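Pentalenene synthase (PDB 6Q4S) probably catalyses the magnesium-dependent 1,10-cyclisation of (2E,6E)-farnesyl diphosphate, with addition of water, to the bicyclic sesquiterpenol 7-epi-alpha-eudesmol. Local coordinates at residues F7-D12 against G307-A312; L35-D40 against D80-A85; R56-A61 against I187-R192; M203-M208 against C281-L286; H226-E231 against C250-A255. All coordinates share one frame; numbering follows the deposited sequence.

In the fold
The five contacts sample an all-helical class I terpene synthase fold from core to surface. Contact 3 is wholly buried and nearest the centre of the chain; across it a tyrosine ring meets the backbone and the methyl of small helix residues. Contact 1, partly buried, ties the N-terminal segment to helix 288-313, whose G307, E310 and W311 pack on R56, and N308 on T57, of contact 3. Surface contacts 4 and 5 use the same two helices, 206-228 and 252-284, with centres about 39 Å apart: one has a weak histidine-glutamate hydrogen bond, the other an aromatic pair. Contact 2, partly buried and across the chain's centre from contact 4, relies on an amide within the likely DDXXD motif.

Contact 1 (F7-D12 against G307-A312); sequences FDLPFD and GNYEWA
The hydroxyl of Y309 receives the backbone N-H of F7 in a nearly straight hydrogen bond, 3.0 Å from F7 N to Y309 OH with an angle of 171° at the hydrogen. The carbonyl oxygen of F7 lies close to the same hydroxyl, 3.1 Å from F7 O to Y309 OH, so both polar backbone atoms of this one residue gather around the end of the tyrosine. This illustrates how an irregular N-terminal segment can be fixed to a helix without strand pairing: a side chain reaches out and meets main-chain atoms. In Y309 the ring stands opposite the backbone N about the first torsion (chi1 175°), which carries it off helix 288-313 toward the segment F7-D12. The methyl CD1 of L9 packs at the root of the ring, 3.6 Å from Y309 CD2 and equally near Y309 CB. Farther out, CB of F7 lies above one ring face, displaced toward its rim, while Y309 CE1 comes to the edge of the F7 ring, 4.0 Å from F7 CD1. N308, beside Y309, hydrogen-bonds N223, by similarity a magnesium ligand. The F7 ring continues into the protein, against M222 and I225 of helix 206-228 and Y260 and T263 of helix 252-284. L9 touches L267 of helix 252-284 and N306 of helix 288-313, so the segment runs across helices 206-228, 252-284 and 288-313.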
# COMPACT_ATOMS: atom_id res chain seq x y z
N PHE A 7 31.60 -15.04 3.44
CA PHE A 7 30.97 -15.50 2.19
C PHE A 7 31.84 -14.90 1.12
O PHE A 7 32.33 -13.76 1.28
CB PHE A 7 29.51 -14.99 2.03
CG PHE A 7 28.54 -15.53 3.05
CD1 PHE A 7 28.43 -14.96 4.30
CD2 PHE A 7 27.74 -16.62 2.76
CE1 PHE A 7 27.54 -15.44 5.24
CE2 PHE A 7 26.84 -17.11 3.71
CZ PHE A 7 26.75 -16.51 4.94
N ASP A 8 32.03 -15.63 0.04
CA ASP A 8 32.65 -15.01 -1.11
C ASP A 8 31.59 -14.84 -2.19
O ASP A 8 31.19 -15.80 -2.85
CB ASP A 8 33.91 -15.73 -1.59
CG ASP A 8 34.75 -14.83 -2.49
OD1 ASP A 8 35.30 -13.79 -1.99
OD2 ASP A 8 34.81 -15.15 -3.69
N LEU A 9 31.14 -13.59 -2.33
CA LEU A 9 30.04 -13.25 -3.21
C LEU A 9 30.59 -12.94 -4.59
O LEU A 9 31.65 -12.38 -4.67
CB LEU A 9 29.33 -12.01 -2.62
CG LEU A 9 28.78 -12.20 -1.18
CD1 LEU A 9 28.08 -10.95 -0.62
CD2 LEU A 9 27.82 -13.39 -1.21
N PRO A 10 29.88 -13.31 -5.67
CA PRO A 10 30.32 -12.96 -7.03
C PRO A 10 29.81 -11.58 -7.51
O PRO A 10 29.22 -11.50 -8.58
CB PRO A 10 29.68 -14.07 -7.88
CG PRO A 10 28.37 -14.28 -7.20
CD PRO A 10 28.70 -14.20 -5.72
N PHE A 11 29.96 -10.53 -6.72
CA PHE A 11 29.55 -9.19 -7.13
C PHE A 11 30.74 -8.32 -6.90
O PHE A 11 31.54 -8.60 -6.03
CB PHE A 11 28.36 -8.65 -6.29
CG PHE A 11 27.19 -9.57 -6.20
CD1 PHE A 11 26.44 -9.86 -7.32
CD2 PHE A 11 26.82 -10.16 -4.99
CE1 PHE A 11 25.36 -10.74 -7.25
CE2 PHE A 11 25.74 -11.02 -4.92
CZ PHE A 11 25.00 -11.30 -6.06
N ASP A 12 30.89 -7.27 -7.70
CA ASP A 12 31.85 -6.19 -7.42
C ASP A 12 31.00 -4.92 -7.51
O ASP A 12 30.29 -4.70 -8.51
CB ASP A 12 33.00 -6.20 -8.46
CG ASP A 12 34.06 -5.16 -8.17
OD1 ASP A 12 34.32 -4.88 -6.98
OD2 ASP A 12 34.66 -4.64 -9.14
N GLY A 307 26.55 -4.92 -0.60
CA GLY A 307 26.83 -3.80 0.27
C GLY A 307 26.49 -4.08 1.69
O GLY A 307 27.17 -3.62 2.64
N ASN A 308 25.38 -4.78 1.89
CA ASN A 308 25.03 -5.16 3.25
C ASN A 308 26.14 -6.06 3.84
O ASN A 308 26.54 -5.87 4.95
CB ASN A 308 23.68 -5.90 3.34
CG ASN A 308 23.31 -6.24 4.80
OD1 ASN A 308 23.06 -5.37 5.62
ND2 ASN A 308 23.41 -7.50 5.12
N TYR A 309 26.59 -7.01 3.06
CA TYR A 309 27.65 -7.93 3.52
C TYR A 309 28.93 -7.17 3.93
O TYR A 309 29.43 -7.27 5.11
CB TYR A 309 27.96 -8.96 2.43
CG TYR A 309 29.12 -9.84 2.81
CD1 TYR A 309 29.12 -10.56 4.02
CD2 TYR A 309 30.27 -9.92 2.01
CE1 TYR A 309 30.19 -11.35 4.40
CE2 TYR A 309 31.34 -10.73 2.39
CZ TYR A 309 31.30 -11.43 3.58
OH TYR A 309 32.36 -12.22 3.96
N GLU A 310 29.39 -6.33 3.00
CA GLU A 310 30.64 -5.57 3.23
C GLU A 310 30.49 -4.63 4.33
O GLU A 310 31.44 -4.42 5.06
CB GLU A 310 31.16 -4.86 1.96
CG GLU A 310 31.15 -5.73 0.70
CD GLU A 310 32.51 -6.32 0.38
OE1 GLU A 310 33.17 -6.70 1.38
OE2 GLU A 310 32.89 -6.38 -0.84
N TRP A 311 29.30 -4.06 4.53
CA TRP A 311 29.11 -3.21 5.74
C TRP A 311 29.15 -4.04 7.09
O TRP A 311 29.65 -3.59 8.13
CB TRP A 311 27.74 -2.46 5.64
CG TRP A 311 27.29 -1.80 6.87
CD1 TRP A 311 27.82 -0.73 7.43
CD2 TRP A 311 26.14 -2.15 7.67
NE1 TRP A 311 27.13 -0.39 8.56
CE2 TRP A 311 26.08 -1.24 8.72
CE3 TRP A 311 25.17 -3.16 7.59
CZ2 TRP A 311 25.11 -1.28 9.70
CZ3 TRP A 311 24.19 -3.19 8.54
CH2 TRP A 311 24.17 -2.27 9.61
N ALA A 312 28.56 -5.22 7.06
CA ALA A 312 28.48 -6.09 8.25
C ALA A 312 29.89 -6.48 8.75
O ALA A 312 30.16 -6.37 9.94
CB ALA A 312 27.63 -7.32 7.94

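Contact 2 (L35-D40 against D80-A85)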
# COMPACT_ATOMS: atom_id res chain seq x y z
N LEU A 35 15.65 12.99 16.92
CA LEU A 35 15.69 11.51 16.91
C LEU A 35 16.64 10.96 17.93
O LEU A 35 16.47 9.83 18.36
CB LEU A 35 16.06 10.99 15.52
CG LEU A 35 15.01 11.42 14.49
CD1 LEU A 35 15.46 11.05 13.10
CD2 LEU A 35 13.67 10.76 14.83
N VAL A 36 17.68 11.71 18.27
CA VAL A 36 18.50 11.41 19.42
C VAL A 36 18.32 12.60 20.38
O VAL A 36 18.10 13.78 19.95
CB VAL A 36 19.98 11.17 19.06
CG1 VAL A 36 20.13 10.10 18.00
CG2 VAL A 36 20.65 12.43 18.61
N ARG A 37 18.47 12.28 21.66
CA ARG A 37 18.17 13.21 22.77
C ARG A 37 19.33 13.48 23.77
O ARG A 37 19.22 14.34 24.60
CB ARG A 37 16.95 12.67 23.56
CG ARG A 37 15.66 12.54 22.73
CD ARG A 37 14.47 11.94 23.49
NE ARG A 37 14.72 10.59 24.03
CZ ARG A 37 14.64 9.43 23.34
NH1 ARG A 37 14.32 9.39 22.04
NH2 ARG A 37 14.89 8.29 23.98
N SER A 38 20.41 12.71 23.69
CA SER A 38 21.55 12.84 24.57
C SER A 38 22.81 12.53 23.80
O SER A 38 22.79 11.81 22.79
CB SER A 38 21.43 11.90 25.77
OG SER A 38 21.76 10.58 25.43
N ARG A 39 23.92 13.06 24.30
CA ARG A 39 25.22 12.81 23.74
C ARG A 39 25.53 11.30 23.65
O ARG A 39 26.00 10.84 22.61
CB ARG A 39 26.30 13.57 24.54
CG ARG A 39 27.71 13.49 23.97
CD ARG A 39 27.77 13.94 22.52
NE ARG A 39 29.14 13.91 21.99
CZ ARG A 39 30.11 14.78 22.30
NH1 ARG A 39 29.90 15.80 23.13
NH2 ARG A 39 31.29 14.67 21.73
N ASP A 40 25.27 10.58 24.73
CA ASP A 40 25.44 9.10 24.80
C ASP A 40 24.57 8.35 23.78
O ASP A 40 25.02 7.40 23.17
CB ASP A 40 25.04 8.55 26.18
CG ASP A 40 26.06 8.88 27.29
OD1 ASP A 40 27.04 9.64 27.03
OD2 ASP A 40 25.88 8.37 28.43
N ASP A 80 12.66 1.45 17.21
CA ASP A 80 12.57 0.90 18.67
C ASP A 80 12.98 1.87 19.80
O ASP A 80 12.28 2.04 20.81
CB ASP A 80 13.32 -0.43 18.91
CG ASP A 80 14.33 -0.74 17.83
OD1 ASP A 80 15.33 0.02 17.72
OD2 ASP A 80 14.08 -1.73 17.08
N ASP A 81 14.09 2.56 19.57
CA ASP A 81 14.72 3.43 20.58
C ASP A 81 13.97 4.77 20.81
O ASP A 81 14.39 5.57 21.63
CB ASP A 81 16.24 3.62 20.26
CG ASP A 81 16.99 2.26 20.03
OD1 ASP A 81 16.39 1.18 20.24
OD2 ASP A 81 18.16 2.25 19.61
N GLN A 82 12.85 5.01 20.14
CA GLN A 82 12.09 6.24 20.38
C GLN A 82 11.18 6.17 21.62
O GLN A 82 10.68 7.21 22.05
CB GLN A 82 11.26 6.58 19.13
CG GLN A 82 12.12 6.87 17.90
CD GLN A 82 12.96 8.15 18.08
OE1 GLN A 82 12.42 9.22 18.10
NE2 GLN A 82 14.26 8.00 18.22
N PHE A 83 11.01 4.95 22.17
CA PHE A 83 10.00 4.59 23.20
C PHE A 83 10.66 4.10 24.48
O PHE A 83 11.58 3.26 24.42
CB PHE A 83 9.07 3.46 22.68
CG PHE A 83 8.51 3.75 21.33
CD1 PHE A 83 7.38 4.52 21.20
CD2 PHE A 83 9.17 3.33 20.18
CE1 PHE A 83 6.89 4.83 19.94
CE2 PHE A 83 8.70 3.68 18.94
CZ PHE A 83 7.54 4.43 18.82
N ASP A 84 10.18 4.62 25.63
CA ASP A 84 10.59 4.15 26.97
C ASP A 84 10.41 2.63 27.03
O ASP A 84 9.30 2.12 26.79
CB ASP A 84 9.73 4.84 28.06
CG ASP A 84 10.30 4.68 29.47
OD1 ASP A 84 11.42 5.18 29.71
OD2 ASP A 84 9.63 4.07 30.33
N ALA A 85 11.51 1.91 27.28
CA ALA A 85 11.56 0.44 27.11
C ALA A 85 10.86 -0.33 28.25
O ALA A 85 10.54 -1.52 28.09
CB ALA A 85 13.00 -0.05 26.93
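The amide nitrogen NE2 of Q82 donates a hydrogen bond to the carbonyl oxygen of L35, 2.9 Å from Q82 NE2 to L35 O. The acceptor lies almost in the amide plane of Q82, and the donor approaches in the carbonyl plane of L35, on a lone pair. A bend at chi2 (-65°) brings the Q82 amide to that carbonyl. The van der Waals share is small: the methyl CD2 of L35 lies 3.8 Å from Q82 OE1. Charge enters more loosely. The guanidinium of R37 turns its edge to the carbonyl of D81, 3.6 Å from R37 NH2 to D81 O, and its plane stands 69° from the Q82 amide. Replacing Q82 by an alanine would probably leave the carbonyl of L35 without this donor and the methyl CD2 of L35 less covered. By similarity, D80 to D84 form the DDXXD motif, whose D80 and D84 are expected to bind magnesium; Q82, between them, bonds to the chain that leads into helix 39-47, consistent with a part in placing the motif. L35 is buried against W29 of helix 19-32 and L75 and L78 of helix 63-79, and both L35 and Q82 touch P118 at the start of helix 118-131.

Contact 3 (R56-A61 against I187-R192)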
# COMPACT_ATOMS: atom_id res chain seq x y z
N ARG A 56 27.09 2.19 0.52
CA ARG A 56 27.32 0.88 -0.21
C ARG A 56 26.10 0.32 -0.88
O ARG A 56 26.17 -0.37 -1.89
CB ARG A 56 27.84 -0.12 0.80
CG ARG A 56 29.18 0.20 1.43
CD ARG A 56 29.57 -0.94 2.38
NE ARG A 56 30.88 -0.72 2.98
CZ ARG A 56 32.02 -0.97 2.32
NH1 ARG A 56 32.01 -1.45 1.08
NH2 ARG A 56 33.17 -0.75 2.91
N THR A 57 24.91 0.61 -0.31
CA THR A 57 23.67 0.15 -0.92
C THR A 57 22.99 1.05 -1.97
O THR A 57 22.24 0.55 -2.85
CB THR A 57 22.62 -0.23 0.15
OG1 THR A 57 22.33 0.86 1.02
CG2 THR A 57 23.17 -1.35 0.99
N TYR A 58 23.27 2.35 -1.91
CA TYR A 58 22.74 3.30 -2.90
C TYR A 58 23.93 4.06 -3.55
O TYR A 58 24.07 5.26 -3.38
CB TYR A 58 21.78 4.29 -2.22
CG TYR A 58 20.57 3.56 -1.64
CD1 TYR A 58 19.73 2.85 -2.47
CD2 TYR A 58 20.33 3.56 -0.29
CE1 TYR A 58 18.67 2.12 -1.96
CE2 TYR A 58 19.27 2.83 0.23
CZ TYR A 58 18.47 2.10 -0.60
OH TYR A 58 17.37 1.39 -0.15
N PRO A 59 24.82 3.34 -4.22
CA PRO A 59 26.10 4.01 -4.57
C PRO A 59 26.02 5.08 -5.66
O PRO A 59 26.98 5.86 -5.78
CB PRO A 59 26.97 2.84 -5.05
CG PRO A 59 25.97 1.90 -5.61
CD PRO A 59 24.84 1.93 -4.61
N HIS A 60 24.92 5.12 -6.41
CA HIS A 60 24.73 6.09 -7.50
C HIS A 60 23.99 7.35 -7.11
O HIS A 60 23.68 8.10 -7.98
CB HIS A 60 24.03 5.45 -8.67
CG HIS A 60 24.78 4.31 -9.26
ND1 HIS A 60 25.96 4.46 -9.94
CD2 HIS A 60 24.48 2.98 -9.30
CE1 HIS A 60 26.39 3.28 -10.35
NE2 HIS A 60 25.49 2.37 -10.00
N ALA A 61 23.73 7.58 -5.82
CA ALA A 61 22.89 8.68 -5.42
C ALA A 61 23.66 9.96 -5.65
O ALA A 61 24.88 10.01 -5.39
CB ALA A 61 22.55 8.55 -3.96
N ILE A 187 15.14 -2.29 -1.95
CA ILE A 187 15.41 -2.44 -3.38
C ILE A 187 14.63 -1.42 -4.19
O ILE A 187 15.19 -0.73 -5.07
CB ILE A 187 15.10 -3.85 -3.89
CG1 ILE A 187 16.15 -4.84 -3.33
CG2 ILE A 187 15.15 -3.92 -5.42
CD1 ILE A 187 15.63 -6.27 -3.25
N ASP A 188 13.36 -1.23 -3.83
CA ASP A 188 12.52 -0.23 -4.50
C ASP A 188 13.21 1.14 -4.48
O ASP A 188 13.17 1.86 -5.45
CB ASP A 188 11.15 -0.09 -3.83
CG ASP A 188 10.27 -1.33 -3.94
OD1 ASP A 188 10.41 -2.14 -4.87
OD2 ASP A 188 9.38 -1.45 -3.10
N ALA A 189 13.86 1.51 -3.38
CA ALA A 189 14.40 2.82 -3.30
C ALA A 189 15.61 2.98 -4.25
O ALA A 189 16.08 4.11 -4.41
CB ALA A 189 14.83 3.15 -1.90
N GLY A 190 16.17 1.88 -4.77
CA GLY A 190 17.27 1.98 -5.69
C GLY A 190 16.91 2.79 -6.94
O GLY A 190 17.74 3.52 -7.51
N GLU A 191 15.66 2.66 -7.35
CA GLU A 191 15.13 3.35 -8.52
C GLU A 191 15.10 4.87 -8.19
O GLU A 191 15.57 5.69 -8.98
CB GLU A 191 13.72 2.84 -8.82
CG GLU A 191 13.67 1.50 -9.49
CD GLU A 191 12.35 0.78 -9.32
OE1 GLU A 191 11.46 0.82 -10.22
OE2 GLU A 191 12.17 0.19 -8.25
N ARG A 192 14.64 5.25 -7.00
CA ARG A 192 14.71 6.66 -6.61
C ARG A 192 16.13 7.22 -6.56
O ARG A 192 16.33 8.36 -7.00
CB ARG A 192 13.99 6.90 -5.27
CG ARG A 192 14.23 8.25 -4.60
CD ARG A 192 13.66 9.32 -5.55
NE ARG A 192 13.73 10.60 -4.87
CZ ARG A 192 14.79 11.40 -4.95
NH1 ARG A 192 15.84 11.03 -5.63
NH2 ARG A 192 14.83 12.57 -4.33
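The ring of Y58 meets the backbone of helix 183-194 obliquely around A189 and G190. CE1 of Y58 is the ring atom that comes closest to the main chain, 3.8 Å from G190 N, and it lies 3.9 Å from A189 C. Farther back on the ring, Y58 CD1 approaches the alpha carbon of G190 at 4.1 Å. The methyl of A189 flanks the outer end of the ring, 4.0 Å from Y58 CE1 and 3.6 Å from Y58 OH. With CG anti to the carbonyl carbon and beside the backbone N (chi1 -62°), the Y58 ring is directed at this helix. The small residues A189 and G190 let it lie close to the helix backbone, a worked example of an aromatic ring seated against small residues. The phenol does not stop at van der Waals contact: its OH is hydrogen-bonded to the carbonyl of S186, one residue before the helical segment I187-R192, so the buried polar atom is satisfied by the same helix. Y58 is the first residue to leave helix 50-57 and opens a type I turn that ends at A61. Its ring also meets W304 of helix 288-313 with planes at about 75°, and W72 of helix 63-79 touches both Y58 and A189, so helices 63-79 and 288-313 pack around the meeting of Y58 with helix 183-194.

Contact 4 (M203-M208 against C281-L286); sequences MGHPVM and CDELRL
H205 meets E283 and L284 where two helix ends come together, and its side chain sets out from CB with CG trans to the backbone N (chi1 -169°). Beyond CG the ring divides. On one branch ND1 accepts the backbone N-H of V207, 3.2 Å from V207 N to H205 ND1, with the donor tilted 21° from the ring plane; this is an N-cap bond, and H205 thereby caps the start of helix 206-228. On the other branch CD2 rests 4.1 Å from L284 CD2. L284 lies by the C-terminal end of helix 252-284, where R285 carries a Schellman motif, so the N-terminal end of one helix meets the C-terminal end of another. At the tip, NE2 donates a weak hydrogen bond to the E283 carboxylate, 3.3 Å from H205 NE2 to E283 OE2, with ring and carboxylate planes 77° apart. A leucine in place of H205 would probably leave V207 N without its cap and E283 without this partner. Nearby, R285 forms a salt bridge with D287 of the second subunit.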
# COMPACT_ATOMS: atom_id res chain seq x y z
N MET A 203 8.74 -6.04 -13.24
CA MET A 203 8.59 -6.10 -11.77
C MET A 203 7.61 -7.18 -11.30
O MET A 203 7.85 -7.82 -10.31
CB MET A 203 8.16 -4.73 -11.13
CG MET A 203 9.32 -3.77 -10.90
SD MET A 203 10.62 -4.24 -9.71
CE MET A 203 9.56 -5.01 -8.67
N GLY A 204 6.53 -7.36 -12.03
CA GLY A 204 5.52 -8.41 -11.78
C GLY A 204 5.78 -9.76 -12.48
O GLY A 204 4.98 -10.66 -12.36
N HIS A 205 6.87 -9.88 -13.21
CA HIS A 205 7.23 -11.17 -13.80
C HIS A 205 7.74 -12.16 -12.71
O HIS A 205 8.37 -11.74 -11.75
CB HIS A 205 8.28 -10.94 -14.87
CG HIS A 205 8.55 -12.13 -15.72
ND1 HIS A 205 9.39 -13.15 -15.32
CD2 HIS A 205 8.08 -12.48 -16.94
CE1 HIS A 205 9.45 -14.07 -16.26
NE2 HIS A 205 8.65 -13.69 -17.26
N PRO A 206 7.44 -13.46 -12.86
CA PRO A 206 7.84 -14.44 -11.81
C PRO A 206 9.33 -14.49 -11.48
O PRO A 206 9.71 -14.75 -10.35
CB PRO A 206 7.38 -15.79 -12.36
CG PRO A 206 6.32 -15.49 -13.35
CD PRO A 206 6.53 -14.07 -13.86
N VAL A 207 10.18 -14.29 -12.46
CA VAL A 207 11.59 -14.22 -12.22
C VAL A 207 12.01 -13.09 -11.28
O VAL A 207 12.79 -13.30 -10.35
CB VAL A 207 12.38 -14.12 -13.55
CG1 VAL A 207 13.86 -13.90 -13.31
CG2 VAL A 207 12.22 -15.37 -14.40
N MET A 208 11.58 -11.87 -11.57
CA MET A 208 11.93 -10.75 -10.72
C MET A 208 11.27 -10.83 -9.32
O MET A 208 11.90 -10.48 -8.32
CB MET A 208 11.57 -9.45 -11.44
CG MET A 208 11.84 -8.19 -10.63
SD MET A 208 13.58 -7.90 -10.33
CE MET A 208 13.96 -6.94 -11.82
N CYS A 281 13.32 -10.76 -20.50
CA CYS A 281 13.16 -9.59 -21.33
C CYS A 281 12.68 -9.94 -22.72
O CYS A 281 11.86 -9.21 -23.27
CB CYS A 281 14.46 -8.81 -21.41
SG CYS A 281 14.98 -8.05 -19.85
N ASP A 282 13.17 -11.05 -23.27
CA ASP A 282 12.69 -11.60 -24.56
C ASP A 282 11.21 -12.01 -24.50
O ASP A 282 10.42 -11.64 -25.35
CB ASP A 282 13.53 -12.84 -25.01
CG ASP A 282 15.01 -12.51 -25.28
OD1 ASP A 282 15.39 -11.34 -25.42
OD2 ASP A 282 15.83 -13.44 -25.34
N GLU A 283 10.83 -12.79 -23.50
CA GLU A 283 9.42 -13.23 -23.32
C GLU A 283 8.44 -12.05 -23.14
O GLU A 283 7.30 -12.10 -23.61
CB GLU A 283 9.41 -14.18 -22.13
CG GLU A 283 8.11 -14.66 -21.48
CD GLU A 283 8.43 -15.51 -20.22
OE1 GLU A 283 9.64 -15.80 -19.94
OE2 GLU A 283 7.49 -15.89 -19.48
N LEU A 284 8.90 -10.98 -22.48
CA LEU A 284 8.17 -9.71 -22.36
C LEU A 284 8.25 -8.80 -23.59
O LEU A 284 7.50 -7.85 -23.66
CB LEU A 284 8.70 -8.91 -21.13
CG LEU A 284 8.37 -9.57 -19.78
CD1 LEU A 284 9.10 -8.90 -18.65
CD2 LEU A 284 6.86 -9.65 -19.58
N ARG A 285 9.16 -9.08 -24.53
CA ARG A 285 9.37 -8.26 -25.76
C ARG A 285 9.86 -6.85 -25.44
O ARG A 285 9.44 -5.86 -26.05
CB ARG A 285 8.12 -8.17 -26.64
CG ARG A 285 7.43 -9.48 -26.90
CD ARG A 285 6.23 -9.23 -27.79
NE ARG A 285 4.97 -9.75 -27.22
CZ ARG A 285 4.21 -9.14 -26.30
NH1 ARG A 285 4.56 -7.97 -25.75
NH2 ARG A 285 3.09 -9.72 -25.89
N LEU A 286 10.76 -6.73 -24.49
CA LEU A 286 11.22 -5.40 -24.13
C LEU A 286 12.18 -4.87 -25.20
O LEU A 286 12.98 -5.61 -25.73
CB LEU A 286 11.89 -5.39 -22.74
CG LEU A 286 11.11 -5.99 -21.58
CD1 LEU A 286 11.94 -5.77 -20.33
CD2 LEU A 286 9.71 -5.41 -21.44

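Contact 5 (H226-E231 against C250-A255); sequences HSFERE and CSWQQA
F228 and W252 make the close part of this contact, their rings meeting obliquely. CZ of F228 lies 3.5 Å from W252 CE3, and F228 CE1 is just as near W252 CZ3, so two neighbouring carbons of each six-membered ring do the touching. The F228 ring and the six-membered ring of W252 have centroids 5.2 Å apart and planes inclined at 38°, an oblique aromatic pair. A chi1 of 174° swings the F228 ring away from its own N and across to W252. I241 of helix 240-248 touches both aromatics. The pair illustrates a helix start braced against a helix end: W252 begins helix 252-284, and F228 lies near the end of helix 206-228, beside S227, R230 and E231, which by similarity bind magnesium or substrate. W252 is nevertheless an exposed residue, and its ring also engages R245 in a cation-pi interaction; beyond the two rings the segments do not touch. The start of helix 252-284 is ordered within its own segment by a capping box: Q254 N donates to S251 OG at 3.1 Å, and S251 N returns a bond to Q254 OE1 at 2.9 Å. The hydroxyl of S251 adds a second donor to Q254 OE1.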
# COMPACT_ATOMS: atom_id res chain seq x y z
N HIS A 226 25.51 -13.15 11.33
CA HIS A 226 26.37 -12.12 11.81
C HIS A 226 25.98 -11.70 13.23
O HIS A 226 26.87 -11.56 14.05
CB HIS A 226 26.40 -10.92 10.86
CG HIS A 226 27.54 -10.00 11.12
ND1 HIS A 226 27.39 -8.80 11.78
CD2 HIS A 226 28.86 -10.14 10.87
CE1 HIS A 226 28.58 -8.22 11.91
NE2 HIS A 226 29.49 -9.02 11.37
N SER A 227 24.69 -11.50 13.54
CA SER A 227 24.26 -11.13 14.92
C SER A 227 24.55 -12.24 15.93
O SER A 227 24.80 -11.96 17.10
CB SER A 227 22.74 -10.90 15.05
OG SER A 227 22.24 -10.22 13.95
N PHE A 228 24.45 -13.49 15.49
CA PHE A 228 24.59 -14.66 16.37
C PHE A 228 26.02 -14.73 16.88
O PHE A 228 26.22 -14.69 18.08
CB PHE A 228 24.29 -15.95 15.63
CG PHE A 228 24.56 -17.16 16.45
CD1 PHE A 228 23.65 -17.55 17.43
CD2 PHE A 228 25.75 -17.89 16.30
CE1 PHE A 228 23.91 -18.65 18.22
CE2 PHE A 228 26.02 -19.00 17.08
CZ PHE A 228 25.09 -19.38 18.04
N GLU A 229 26.97 -14.78 15.93
CA GLU A 229 28.44 -14.71 16.18
C GLU A 229 28.92 -13.58 17.13
O GLU A 229 30.09 -13.57 17.49
CB GLU A 229 29.22 -14.64 14.85
CG GLU A 229 29.21 -15.95 14.06
CD GLU A 229 29.77 -15.83 12.64
OE1 GLU A 229 30.09 -14.70 12.16
OE2 GLU A 229 29.88 -16.89 11.97
N ARG A 230 28.03 -12.65 17.52
CA ARG A 230 28.32 -11.61 18.51
C ARG A 230 27.27 -11.53 19.68
O ARG A 230 26.83 -10.45 20.04
CB ARG A 230 28.40 -10.27 17.77
CG ARG A 230 29.21 -10.28 16.47
CD ARG A 230 28.87 -9.07 15.61
NE ARG A 230 29.04 -7.81 16.34
CZ ARG A 230 28.67 -6.60 15.91
NH1 ARG A 230 28.07 -6.42 14.73
NH2 ARG A 230 28.89 -5.54 16.69
N GLU A 231 26.90 -12.66 20.29
CA GLU A 231 26.02 -12.66 21.48
C GLU A 231 26.25 -13.86 22.41
O GLU A 231 25.54 -14.87 22.37
CB GLU A 231 24.54 -12.50 21.06
CG GLU A 231 23.98 -11.09 21.25
CD GLU A 231 23.12 -10.61 20.09
OE1 GLU A 231 22.37 -11.42 19.51
OE2 GLU A 231 23.19 -9.40 19.75
N CYS A 250 20.98 -30.27 17.12
CA CYS A 250 22.34 -30.51 16.63
C CYS A 250 23.24 -29.62 17.47
O CYS A 250 22.78 -29.00 18.44
CB CYS A 250 22.41 -30.25 15.14
SG CYS A 250 22.06 -28.53 14.68
N SER A 251 24.56 -29.62 17.18
CA SER A 251 25.49 -28.77 17.95
C SER A 251 25.36 -27.31 17.50
O SER A 251 24.93 -27.10 16.41
CB SER A 251 26.93 -29.22 17.72
OG SER A 251 27.24 -29.51 16.35
N TRP A 252 25.77 -26.34 18.31
CA TRP A 252 25.85 -24.97 17.87
C TRP A 252 26.62 -24.83 16.56
O TRP A 252 26.17 -24.12 15.68
CB TRP A 252 26.47 -24.08 18.94
CG TRP A 252 25.56 -23.67 20.00
CD1 TRP A 252 25.70 -23.89 21.32
CD2 TRP A 252 24.30 -22.94 19.85
NE1 TRP A 252 24.64 -23.34 22.02
CE2 TRP A 252 23.77 -22.75 21.14
CE3 TRP A 252 23.60 -22.43 18.74
CZ2 TRP A 252 22.55 -22.07 21.37
CZ3 TRP A 252 22.38 -21.74 18.97
CH2 TRP A 252 21.87 -21.57 20.28
N GLN A 253 27.72 -25.56 16.42
CA GLN A 253 28.49 -25.55 15.17
C GLN A 253 27.80 -26.23 13.99
O GLN A 253 27.93 -25.76 12.88
CB GLN A 253 29.90 -26.18 15.38
CG GLN A 253 30.88 -26.07 14.20
CD GLN A 253 31.05 -24.63 13.70
OE1 GLN A 253 31.33 -23.70 14.49
NE2 GLN A 253 30.84 -24.42 12.38
N GLN A 254 27.11 -27.36 14.18
CA GLN A 254 26.36 -27.94 13.06
C GLN A 254 25.19 -27.01 12.59
O GLN A 254 24.81 -27.10 11.44
CB GLN A 254 25.77 -29.29 13.41
CG GLN A 254 26.78 -30.43 13.55
CD GLN A 254 26.13 -31.65 14.21
OE1 GLN A 254 25.63 -31.57 15.34
NE2 GLN A 254 26.08 -32.74 13.49
N ALA A 255 24.64 -26.24 13.53
CA ALA A 255 23.54 -25.28 13.28
C ALA A 255 24.09 -24.07 12.46
O ALA A 255 23.47 -23.64 11.47
CB ALA A 255 22.92 -24.81 14.59